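Local coordinates for protein serpin-12 (Manduca sexta, PDB 6CJ7) that probably traps serine proteases in the manner of a serpin and controls the prophenoloxidase activation system in larval hemolymph, at residues 171-177 / 323-329; 230-236 / 360-366. All coordinates share one frame; numbering follows the deposited sequence.

Interaction 1: 171-177 / 323-329; sequences VYFKGLW and VLTIDER
Lys174 and Asp327 meet in a salt bridge, with NZ of Lys174 2.8 Å from OD1 of Asp327. The long, flexible lysine chain bends at chi2 (-78°), passes over Thr325 with its CG against CB, and crosses the aspartate at about a right angle. The same NZ also donates to Gly175 O. Asp327 OD1 is gripped from opposite faces of its carboxylate: by Lys174 on one, and on the other by the backbone N of Arg329, two residues on, at 3.1 Å, closing an Asx turn. Trp177 ties the end of 171-177 to the turn at 327-329. Its indole NE1 gives a bond to Asp327 O (2.7 Å), and its backbone N another, on a lone pair of Arg329 O (3.0 Å).

Ahead of the Asx turn, strand 317-326 runs parallel to strand 165-174, joined by bonds such as Phe173 N to Val323 O. The two are neighbours in the serpin's main beta-sheet, between which the family's reactive-centre loop inserts after cleavage; their direct pairing is consistent with an uninserted loop. Trp177 probably lies in the region called the breach in serpins, where insertion begins. On one face, Val323 CG1 touches the edge of the Tyr172 ring at CD1 (3.6 Å). The Tyr172 hydroxyl shares a water with Thr325 OG1, which is also bonded to Ser276. On the other face, Phe173 and Leu324 lie side by side, CD1 to CD1 at 3.7 Å. A beta carbon at Gly175 would probably come too close to Phe173 CZ, consistent with glycine here. Further out, Phe227 stacks on Trp177 and Phe181 meets its ring edge-to-face.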
loop_
_atom_site.group_PDB
_atom_site.type_symbol
_atom_site.label_atom_id
_atom_site.label_comp_id
_atom_site.label_asym_id
_atom_site.label_seq_id
_atom_site.Cartn_x
_atom_site.Cartn_y
_atom_site.Cartn_z
ATOM N N VAL A 171 6.457 2.447 0.227
ATOM C CA VAL A 171 6.651 1.063 0.670
ATOM C C VAL A 171 7.105 0.212 -0.509
ATOM O O VAL A 171 6.623 0.370 -1.637
ATOM C CB VAL A 171 5.376 0.496 1.330
ATOM C CG1 VAL A 171 4.238 0.414 0.346
ATOM C CG2 VAL A 171 5.668 -0.877 1.940
ATOM N N TYR A 172 8.062 -0.675 -0.234
ATOM C CA TYR A 172 8.587 -1.640 -1.206
ATOM C C TYR A 172 8.525 -3.025 -0.589
ATOM O O TYR A 172 8.945 -3.210 0.559
ATOM C CB TYR A 172 10.034 -1.308 -1.582
ATOM C CG TYR A 172 10.779 -2.425 -2.276
ATOM C CD1 TYR A 172 10.435 -2.814 -3.558
ATOM C CD2 TYR A 172 11.857 -3.051 -1.671
ATOM C CE1 TYR A 172 11.128 -3.831 -4.214
ATOM C CE2 TYR A 172 12.558 -4.074 -2.316
ATOM C CZ TYR A 172 12.186 -4.446 -3.587
ATOM O OH TYR A 172 12.877 -5.444 -4.244
ATOM N N PHE A 173 8.022 -4.003 -1.341
ATOM C CA PHE A 173 8.046 -5.383 -0.869
ATOM C C PHE A 173 8.565 -6.316 -1.946
ATOM O O PHE A 173 8.106 -6.268 -3.089
ATOM C CB PHE A 173 6.660 -5.878 -0.425
ATOM C CG PHE A 173 6.680 -7.274 0.154
ATOM C CD1 PHE A 173 6.385 -8.382 -0.634
ATOM C CD2 PHE A 173 7.012 -7.477 1.481
ATOM C CE1 PHE A 173 6.415 -9.664 -0.115
ATOM C CE2 PHE A 173 7.045 -8.755 2.014
ATOM C CZ PHE A 173 6.741 -9.859 1.221
ATOM N N LYS A 174 9.507 -7.178 -1.568
ATOM C CA LYS A 174 9.885 -8.337 -2.370
ATOM C C LYS A 174 10.148 -9.461 -1.387
ATOM O O LYS A 174 11.066 -9.358 -0.569
ATOM C CB LYS A 174 11.123 -8.057 -3.226
ATOM C CG LYS A 174 11.315 -9.044 -4.407
ATOM C CD LYS A 174 11.889 -10.361 -3.979
ATOM C CE LYS A 174 11.856 -11.362 -5.127
ATOM N NZ LYS A 174 12.152 -12.722 -4.622
ATOM N N GLY A 175 9.346 -10.525 -1.449
ATOM C CA GLY A 175 9.424 -11.596 -0.483
ATOM C C GLY A 175 10.018 -12.857 -1.087
ATOM O O GLY A 175 10.296 -12.949 -2.280
ATOM N N LEU A 176 10.222 -13.833 -0.211
ATOM C CA LEU A 176 10.688 -15.159 -0.588
ATOM C C LEU A 176 9.567 -16.143 -0.286
ATOM O O LEU A 176 9.080 -16.201 0.846
ATOM C CB LEU A 176 11.952 -15.521 0.197
ATOM C CG LEU A 176 12.755 -16.744 -0.233
ATOM C CD1 LEU A 176 13.917 -16.308 -1.094
ATOM C CD2 LEU A 176 13.245 -17.494 0.991
ATOM N N TRP A 177 9.142 -16.905 -1.288
ATOM C CA TRP A 177 8.092 -17.878 -1.046
ATOM C C TRP A 177 8.549 -18.923 -0.035
ATOM O O TRP A 177 9.732 -19.274 0.050
ATOM C CB TRP A 177 7.684 -18.581 -2.340
ATOM C CG TRP A 177 7.196 -17.672 -3.417
ATOM C CD1 TRP A 177 7.791 -17.466 -4.633
ATOM C CD2 TRP A 177 6.004 -16.868 -3.412
ATOM N NE1 TRP A 177 7.058 -16.577 -5.372
ATOM C CE2 TRP A 177 5.951 -16.202 -4.654
ATOM C CE3 TRP A 177 4.982 -16.640 -2.474
ATOM C CZ2 TRP A 177 4.919 -15.317 -4.991
ATOM C CZ3 TRP A 177 3.956 -15.764 -2.808
ATOM C CH2 TRP A 177 3.929 -15.118 -4.066
ATOM N N VAL A 323 5.743 -0.216 -4.334
ATOM C CA VAL A 323 6.408 -1.110 -5.284
ATOM C C VAL A 323 6.267 -2.536 -4.768
ATOM O O VAL A 323 6.651 -2.826 -3.633
ATOM C CB VAL A 323 7.900 -0.770 -5.473
ATOM C CG1 VAL A 323 8.558 -1.797 -6.400
ATOM C CG2 VAL A 323 8.087 0.639 -6.037
ATOM N N LEU A 324 5.747 -3.432 -5.612
ATOM C CA LEU A 324 5.619 -4.846 -5.264
ATOM C C LEU A 324 6.189 -5.664 -6.410
ATOM O O LEU A 324 5.797 -5.473 -7.566
ATOM C CB LEU A 324 4.160 -5.239 -5.033
ATOM C CG LEU A 324 3.897 -6.731 -4.872
ATOM C CD1 LEU A 324 4.502 -7.206 -3.549
ATOM C CD2 LEU A 324 2.396 -7.006 -4.924
ATOM N N THR A 325 7.103 -6.576 -6.093
ATOM C CA THR A 325 7.744 -7.427 -7.090
ATOM C C THR A 325 7.581 -8.870 -6.655
ATOM O O THR A 325 7.822 -9.192 -5.490
ATOM C CB THR A 325 9.242 -7.107 -7.237
ATOM O OG1 THR A 325 9.405 -5.728 -7.597
ATOM C CG2 THR A 325 9.880 -7.977 -8.303
ATOM N N ILE A 326 7.214 -9.749 -7.593
ATOM C CA ILE A 326 7.236 -11.178 -7.304
ATOM C C ILE A 326 8.063 -11.898 -8.362
ATOM O O ILE A 326 8.131 -11.473 -9.520
ATOM C CB ILE A 326 5.818 -11.800 -7.205
ATOM C CG1 ILE A 326 5.099 -11.835 -8.543
ATOM C CG2 ILE A 326 4.967 -11.074 -6.151
ATOM C CD1 ILE A 326 3.873 -12.717 -8.476
ATOM N N ASP A 327 8.701 -12.990 -7.951
ATOM C CA ASP A 327 9.392 -13.878 -8.891
ATOM C C ASP A 327 9.412 -15.277 -8.283
ATOM O O ASP A 327 8.671 -15.563 -7.340
ATOM C CB ASP A 327 10.787 -13.330 -9.263
ATOM C CG ASP A 327 11.766 -13.275 -8.098
ATOM O OD1 ASP A 327 11.575 -13.960 -7.071
ATOM O OD2 ASP A 327 12.765 -12.533 -8.229
ATOM N N GLU A 328 10.262 -16.158 -8.823
ATOM C CA GLU A 328 10.198 -17.574 -8.466
ATOM C C GLU A 328 10.809 -17.906 -7.110
ATOM O O GLU A 328 10.591 -19.013 -6.610
ATOM C CB GLU A 328 10.914 -18.431 -9.511
ATOM C CG GLU A 328 10.288 -18.472 -10.905
ATOM C CD GLU A 328 10.807 -17.375 -11.833
ATOM O OE1 GLU A 328 10.627 -17.536 -13.060
ATOM O OE2 GLU A 328 11.355 -16.357 -11.381
ATOM N N ARG A 329 11.605 -17.015 -6.531
ATOM C CA ARG A 329 12.542 -17.442 -5.498
ATOM C C ARG A 329 11.835 -17.832 -4.202
ATOM O O ARG A 329 10.899 -17.161 -3.754
ATOM C CB ARG A 329 13.577 -16.341 -5.238
ATOM C CG ARG A 329 14.845 -16.891 -4.622
ATOM C CD ARG A 329 15.943 -15.856 -4.453
ATOM N NE ARG A 329 17.080 -16.434 -3.737
ATOM C CZ ARG A 329 17.456 -16.072 -2.515
ATOM N NH1 ARG A 329 16.800 -15.111 -1.878
ATOM N NH2 ARG A 329 18.497 -16.659 -1.939
HETATM O O HOH W 1 12.391 -5.553 -6.990
HETATM O O HOH W 2 10.220 -14.644 -4.605
HETATM O O HOH W 3 7.524 -10.938 -3.503
HETATM O O HOH W 4 7.960 -13.468 -4.825
#

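Interaction 2: 230-236 / 360-366; sequences NEYSLIV and LAILWDN
Ile235 N bonds to Ile362 O at 2.8 Å, nearly straight (175° at the hydrogen), and Ile362 N returns an equal bond to Ile235 O. Ser233 and Trp364 form the next such pair. Past Trp364, Asn366 folds back over the start of the other strand. Its backbone N bonds to Glu231 O (3.2 Å), and its ND2 donates to Asn230 O (2.9 Å) from above that carbonyl's plane. The Ser233 hydroxyl comes to its OD1 in the carbonyl plane but almost at a right angle to the C=O, with Ser233 OG 2.9 Å from Asn366 OD1; a small serine lets the amide lie close. With an alanine here, the Ser233 hydroxyl and Asn230 O would probably lose these mates and a gap would open where the amide lay. Strands 232-239 and 359-365 are antiparallel neighbours in serpin sheet B, strand 370-377 lying next to the latter. Branched Ile235 holds CG1 anti to its carbonyl carbon (chi1 -59°), bringing CD1 to 3.7 Å from Trp364 CB. Helix 254-260 packs on this face through Val257. On the reverse face, Tyr232 CB meets Leu363 CD1 at 4.1 Å, and Asp365 pairs with Arg87, which also makes a cation-pi contact with the Tyr232 ring.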
loop_
_atom_site.group_PDB
_atom_site.type_symbol
_atom_site.label_atom_id
_atom_site.label_comp_id
_atom_site.label_asym_id
_atom_site.label_seq_id
_atom_site.Cartn_x
_atom_site.Cartn_y
_atom_site.Cartn_z
ATOM N N ASN A 230 5.799 -17.847 7.056
ATOM C CA ASN A 230 4.405 -17.408 7.015
ATOM C C ASN A 230 4.230 -16.005 7.592
ATOM O O ASN A 230 3.205 -15.694 8.193
ATOM C CB ASN A 230 3.481 -18.399 7.724
ATOM C CG ASN A 230 2.041 -18.287 7.238
ATOM O OD1 ASN A 230 1.795 -18.061 6.051
ATOM N ND2 ASN A 230 1.089 -18.423 8.153
ATOM N N GLU A 231 5.226 -15.141 7.386
ATOM C CA GLU A 231 5.123 -13.766 7.873
ATOM C C GLU A 231 4.103 -12.982 7.070
ATOM O O GLU A 231 3.366 -12.149 7.619
ATOM C CB GLU A 231 6.487 -13.084 7.792
ATOM C CG GLU A 231 7.475 -13.649 8.794
ATOM C CD GLU A 231 8.886 -13.165 8.573
ATOM O OE1 GLU A 231 9.139 -12.538 7.507
ATOM O OE2 GLU A 231 9.734 -13.435 9.454
ATOM N N TYR A 232 4.053 -13.242 5.768
ATOM C CA TYR A 232 3.168 -12.564 4.836
ATOM C C TYR A 232 2.526 -13.604 3.933
ATOM O O TYR A 232 3.042 -14.711 3.766
ATOM C CB TYR A 232 3.911 -11.537 3.951
ATOM C CG TYR A 232 4.763 -10.570 4.741
ATOM C CD1 TYR A 232 4.223 -9.394 5.249
ATOM C CD2 TYR A 232 6.109 -10.834 4.970
ATOM C CE1 TYR A 232 5.006 -8.520 5.988
ATOM C CE2 TYR A 232 6.892 -9.978 5.711
ATOM C CZ TYR A 232 6.340 -8.809 6.202
ATOM O OH TYR A 232 7.127 -7.946 6.934
ATOM N N SER A 233 1.427 -13.210 3.294
ATOM C CA SER A 233 0.809 -14.009 2.244
ATOM C C SER A 233 0.515 -13.118 1.055
ATOM O O SER A 233 0.165 -11.952 1.219
ATOM C CB SER A 233 -0.522 -14.631 2.691
ATOM O OG SER A 233 -0.367 -15.418 3.859
ATOM N N LEU A 234 0.630 -13.682 -0.145
ATOM C CA LEU A 234 0.034 -13.073 -1.325
ATOM C C LEU A 234 -1.305 -13.760 -1.553
ATOM O O LEU A 234 -1.358 -14.974 -1.799
ATOM C CB LEU A 234 0.922 -13.172 -2.566
ATOM C CG LEU A 234 0.474 -12.217 -3.687
ATOM C CD1 LEU A 234 0.818 -10.766 -3.336
ATOM C CD2 LEU A 234 1.097 -12.646 -5.016
ATOM N N ILE A 235 -2.381 -12.994 -1.427
ATOM C CA ILE A 235 -3.728 -13.496 -1.632
ATOM C C ILE A 235 -4.133 -13.068 -3.032
ATOM O O ILE A 235 -4.162 -11.871 -3.341
ATOM C CB ILE A 235 -4.688 -12.964 -0.560
ATOM C CG1 ILE A 235 -4.190 -13.397 0.825
ATOM C CG2 ILE A 235 -6.112 -13.476 -0.813
ATOM C CD1 ILE A 235 -4.924 -12.736 1.977
ATOM N N VAL A 236 -4.376 -14.037 -3.903
ATOM C CA VAL A 236 -4.673 -13.773 -5.306
ATOM C C VAL A 236 -6.119 -14.158 -5.559
ATOM O O VAL A 236 -6.548 -15.266 -5.207
ATOM C CB VAL A 236 -3.719 -14.535 -6.240
ATOM C CG1 VAL A 236 -4.013 -14.183 -7.700
ATOM C CG2 VAL A 236 -2.273 -14.233 -5.876
ATOM N N LEU A 360 -6.779 -9.667 -8.912
ATOM C CA LEU A 360 -6.425 -8.860 -7.752
ATOM C C LEU A 360 -5.361 -9.587 -6.944
ATOM O O LEU A 360 -5.449 -10.802 -6.744
ATOM C CB LEU A 360 -7.629 -8.637 -6.844
ATOM C CG LEU A 360 -8.820 -7.852 -7.355
ATOM C CD1 LEU A 360 -9.773 -7.668 -6.180
ATOM C CD2 LEU A 360 -8.365 -6.496 -7.912
ATOM N N ALA A 361 -4.363 -8.850 -6.470
ATOM C CA ALA A 361 -3.370 -9.416 -5.568
ATOM C C ALA A 361 -3.302 -8.559 -4.316
ATOM O O ALA A 361 -3.248 -7.332 -4.399
ATOM C CB ALA A 361 -1.991 -9.503 -6.236
ATOM N N ILE A 362 -3.286 -9.208 -3.154
ATOM C CA ILE A 362 -3.265 -8.514 -1.874
ATOM C C ILE A 362 -2.103 -9.075 -1.082
ATOM O O ILE A 362 -2.010 -10.291 -0.898
ATOM C CB ILE A 362 -4.584 -8.690 -1.106
ATOM C CG1 ILE A 362 -5.736 -8.075 -1.904
ATOM C CG2 ILE A 362 -4.495 -8.041 0.286
ATOM C CD1 ILE A 362 -7.097 -8.292 -1.293
ATOM N N LEU A 363 -1.192 -8.206 -0.656
ATOM C CA LEU A 363 -0.130 -8.617 0.249
ATOM C C LEU A 363 -0.641 -8.461 1.671
ATOM O O LEU A 363 -1.010 -7.356 2.084
ATOM C CB LEU A 363 1.141 -7.800 0.024
ATOM C CG LEU A 363 2.274 -8.247 0.960
ATOM C CD1 LEU A 363 2.835 -9.607 0.512
ATOM C CD2 LEU A 363 3.366 -7.177 1.031
ATOM N N TRP A 364 -0.681 -9.570 2.409
ATOM C CA TRP A 364 -1.324 -9.634 3.710
ATOM C C TRP A 364 -0.263 -9.831 4.783
ATOM O O TRP A 364 0.616 -10.692 4.638
ATOM C CB TRP A 364 -2.337 -10.786 3.727
ATOM C CG TRP A 364 -3.272 -10.810 4.896
ATOM C CD1 TRP A 364 -3.189 -11.604 6.019
ATOM C CD2 TRP A 364 -4.464 -10.038 5.041
ATOM N NE1 TRP A 364 -4.251 -11.350 6.854
ATOM C CE2 TRP A 364 -5.049 -10.391 6.275
ATOM C CE3 TRP A 364 -5.092 -9.068 4.245
ATOM C CZ2 TRP A 364 -6.236 -9.809 6.732
ATOM C CZ3 TRP A 364 -6.272 -8.497 4.706
ATOM C CH2 TRP A 364 -6.825 -8.865 5.925
ATOM N N ASP A 365 -0.332 -9.021 5.838
ATOM C CA ASP A 365 0.471 -9.239 7.041
ATOM C C ASP A 365 -0.259 -10.263 7.906
ATOM O O ASP A 365 -1.352 -9.994 8.415
ATOM C CB ASP A 365 0.700 -7.911 7.764
ATOM C CG ASP A 365 1.705 -8.030 8.908
ATOM O OD1 ASP A 365 1.572 -8.955 9.755
ATOM O OD2 ASP A 365 2.648 -7.208 8.962
ATOM N N ASN A 366 0.305 -11.478 8.007
ATOM C CA ASN A 366 -0.379 -12.581 8.676
ATOM C C ASN A 366 -0.422 -12.428 10.188
ATOM O O ASN A 366 -1.197 -13.134 10.853
ATOM C CB ASN A 366 0.308 -13.900 8.341
ATOM C CG ASN A 366 0.132 -14.286 6.899
ATOM O OD1 ASN A 366 -0.845 -13.887 6.268
ATOM N ND2 ASN A 366 1.066 -15.062 6.364
#

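Overall arrangement
Interactions 1 and 2 lie with centres about 11 Å apart, and their segments alternate along the chain. The two pairs of strands pack against each other through aromatic and leucine side chains: Phe173 CG is 3.4 Å from Leu363 CD2, Phe173 CE2 is 3.7 Å from Tyr232 CD2 in an edge-to-face pairing of the rings, and Trp177 CH2 lies 3.9 Å from Leu234 CD2. Phe227, already packed on Trp177, also touches Tyr232 and Leu363. The hydrophobic side of the parallel pair thus rests on that of the antiparallel pair, joining the main serpin sheet to sheet B, while 323-329 leads toward the unmodelled residues 332-346, which probably belong to the reactive-centre loop.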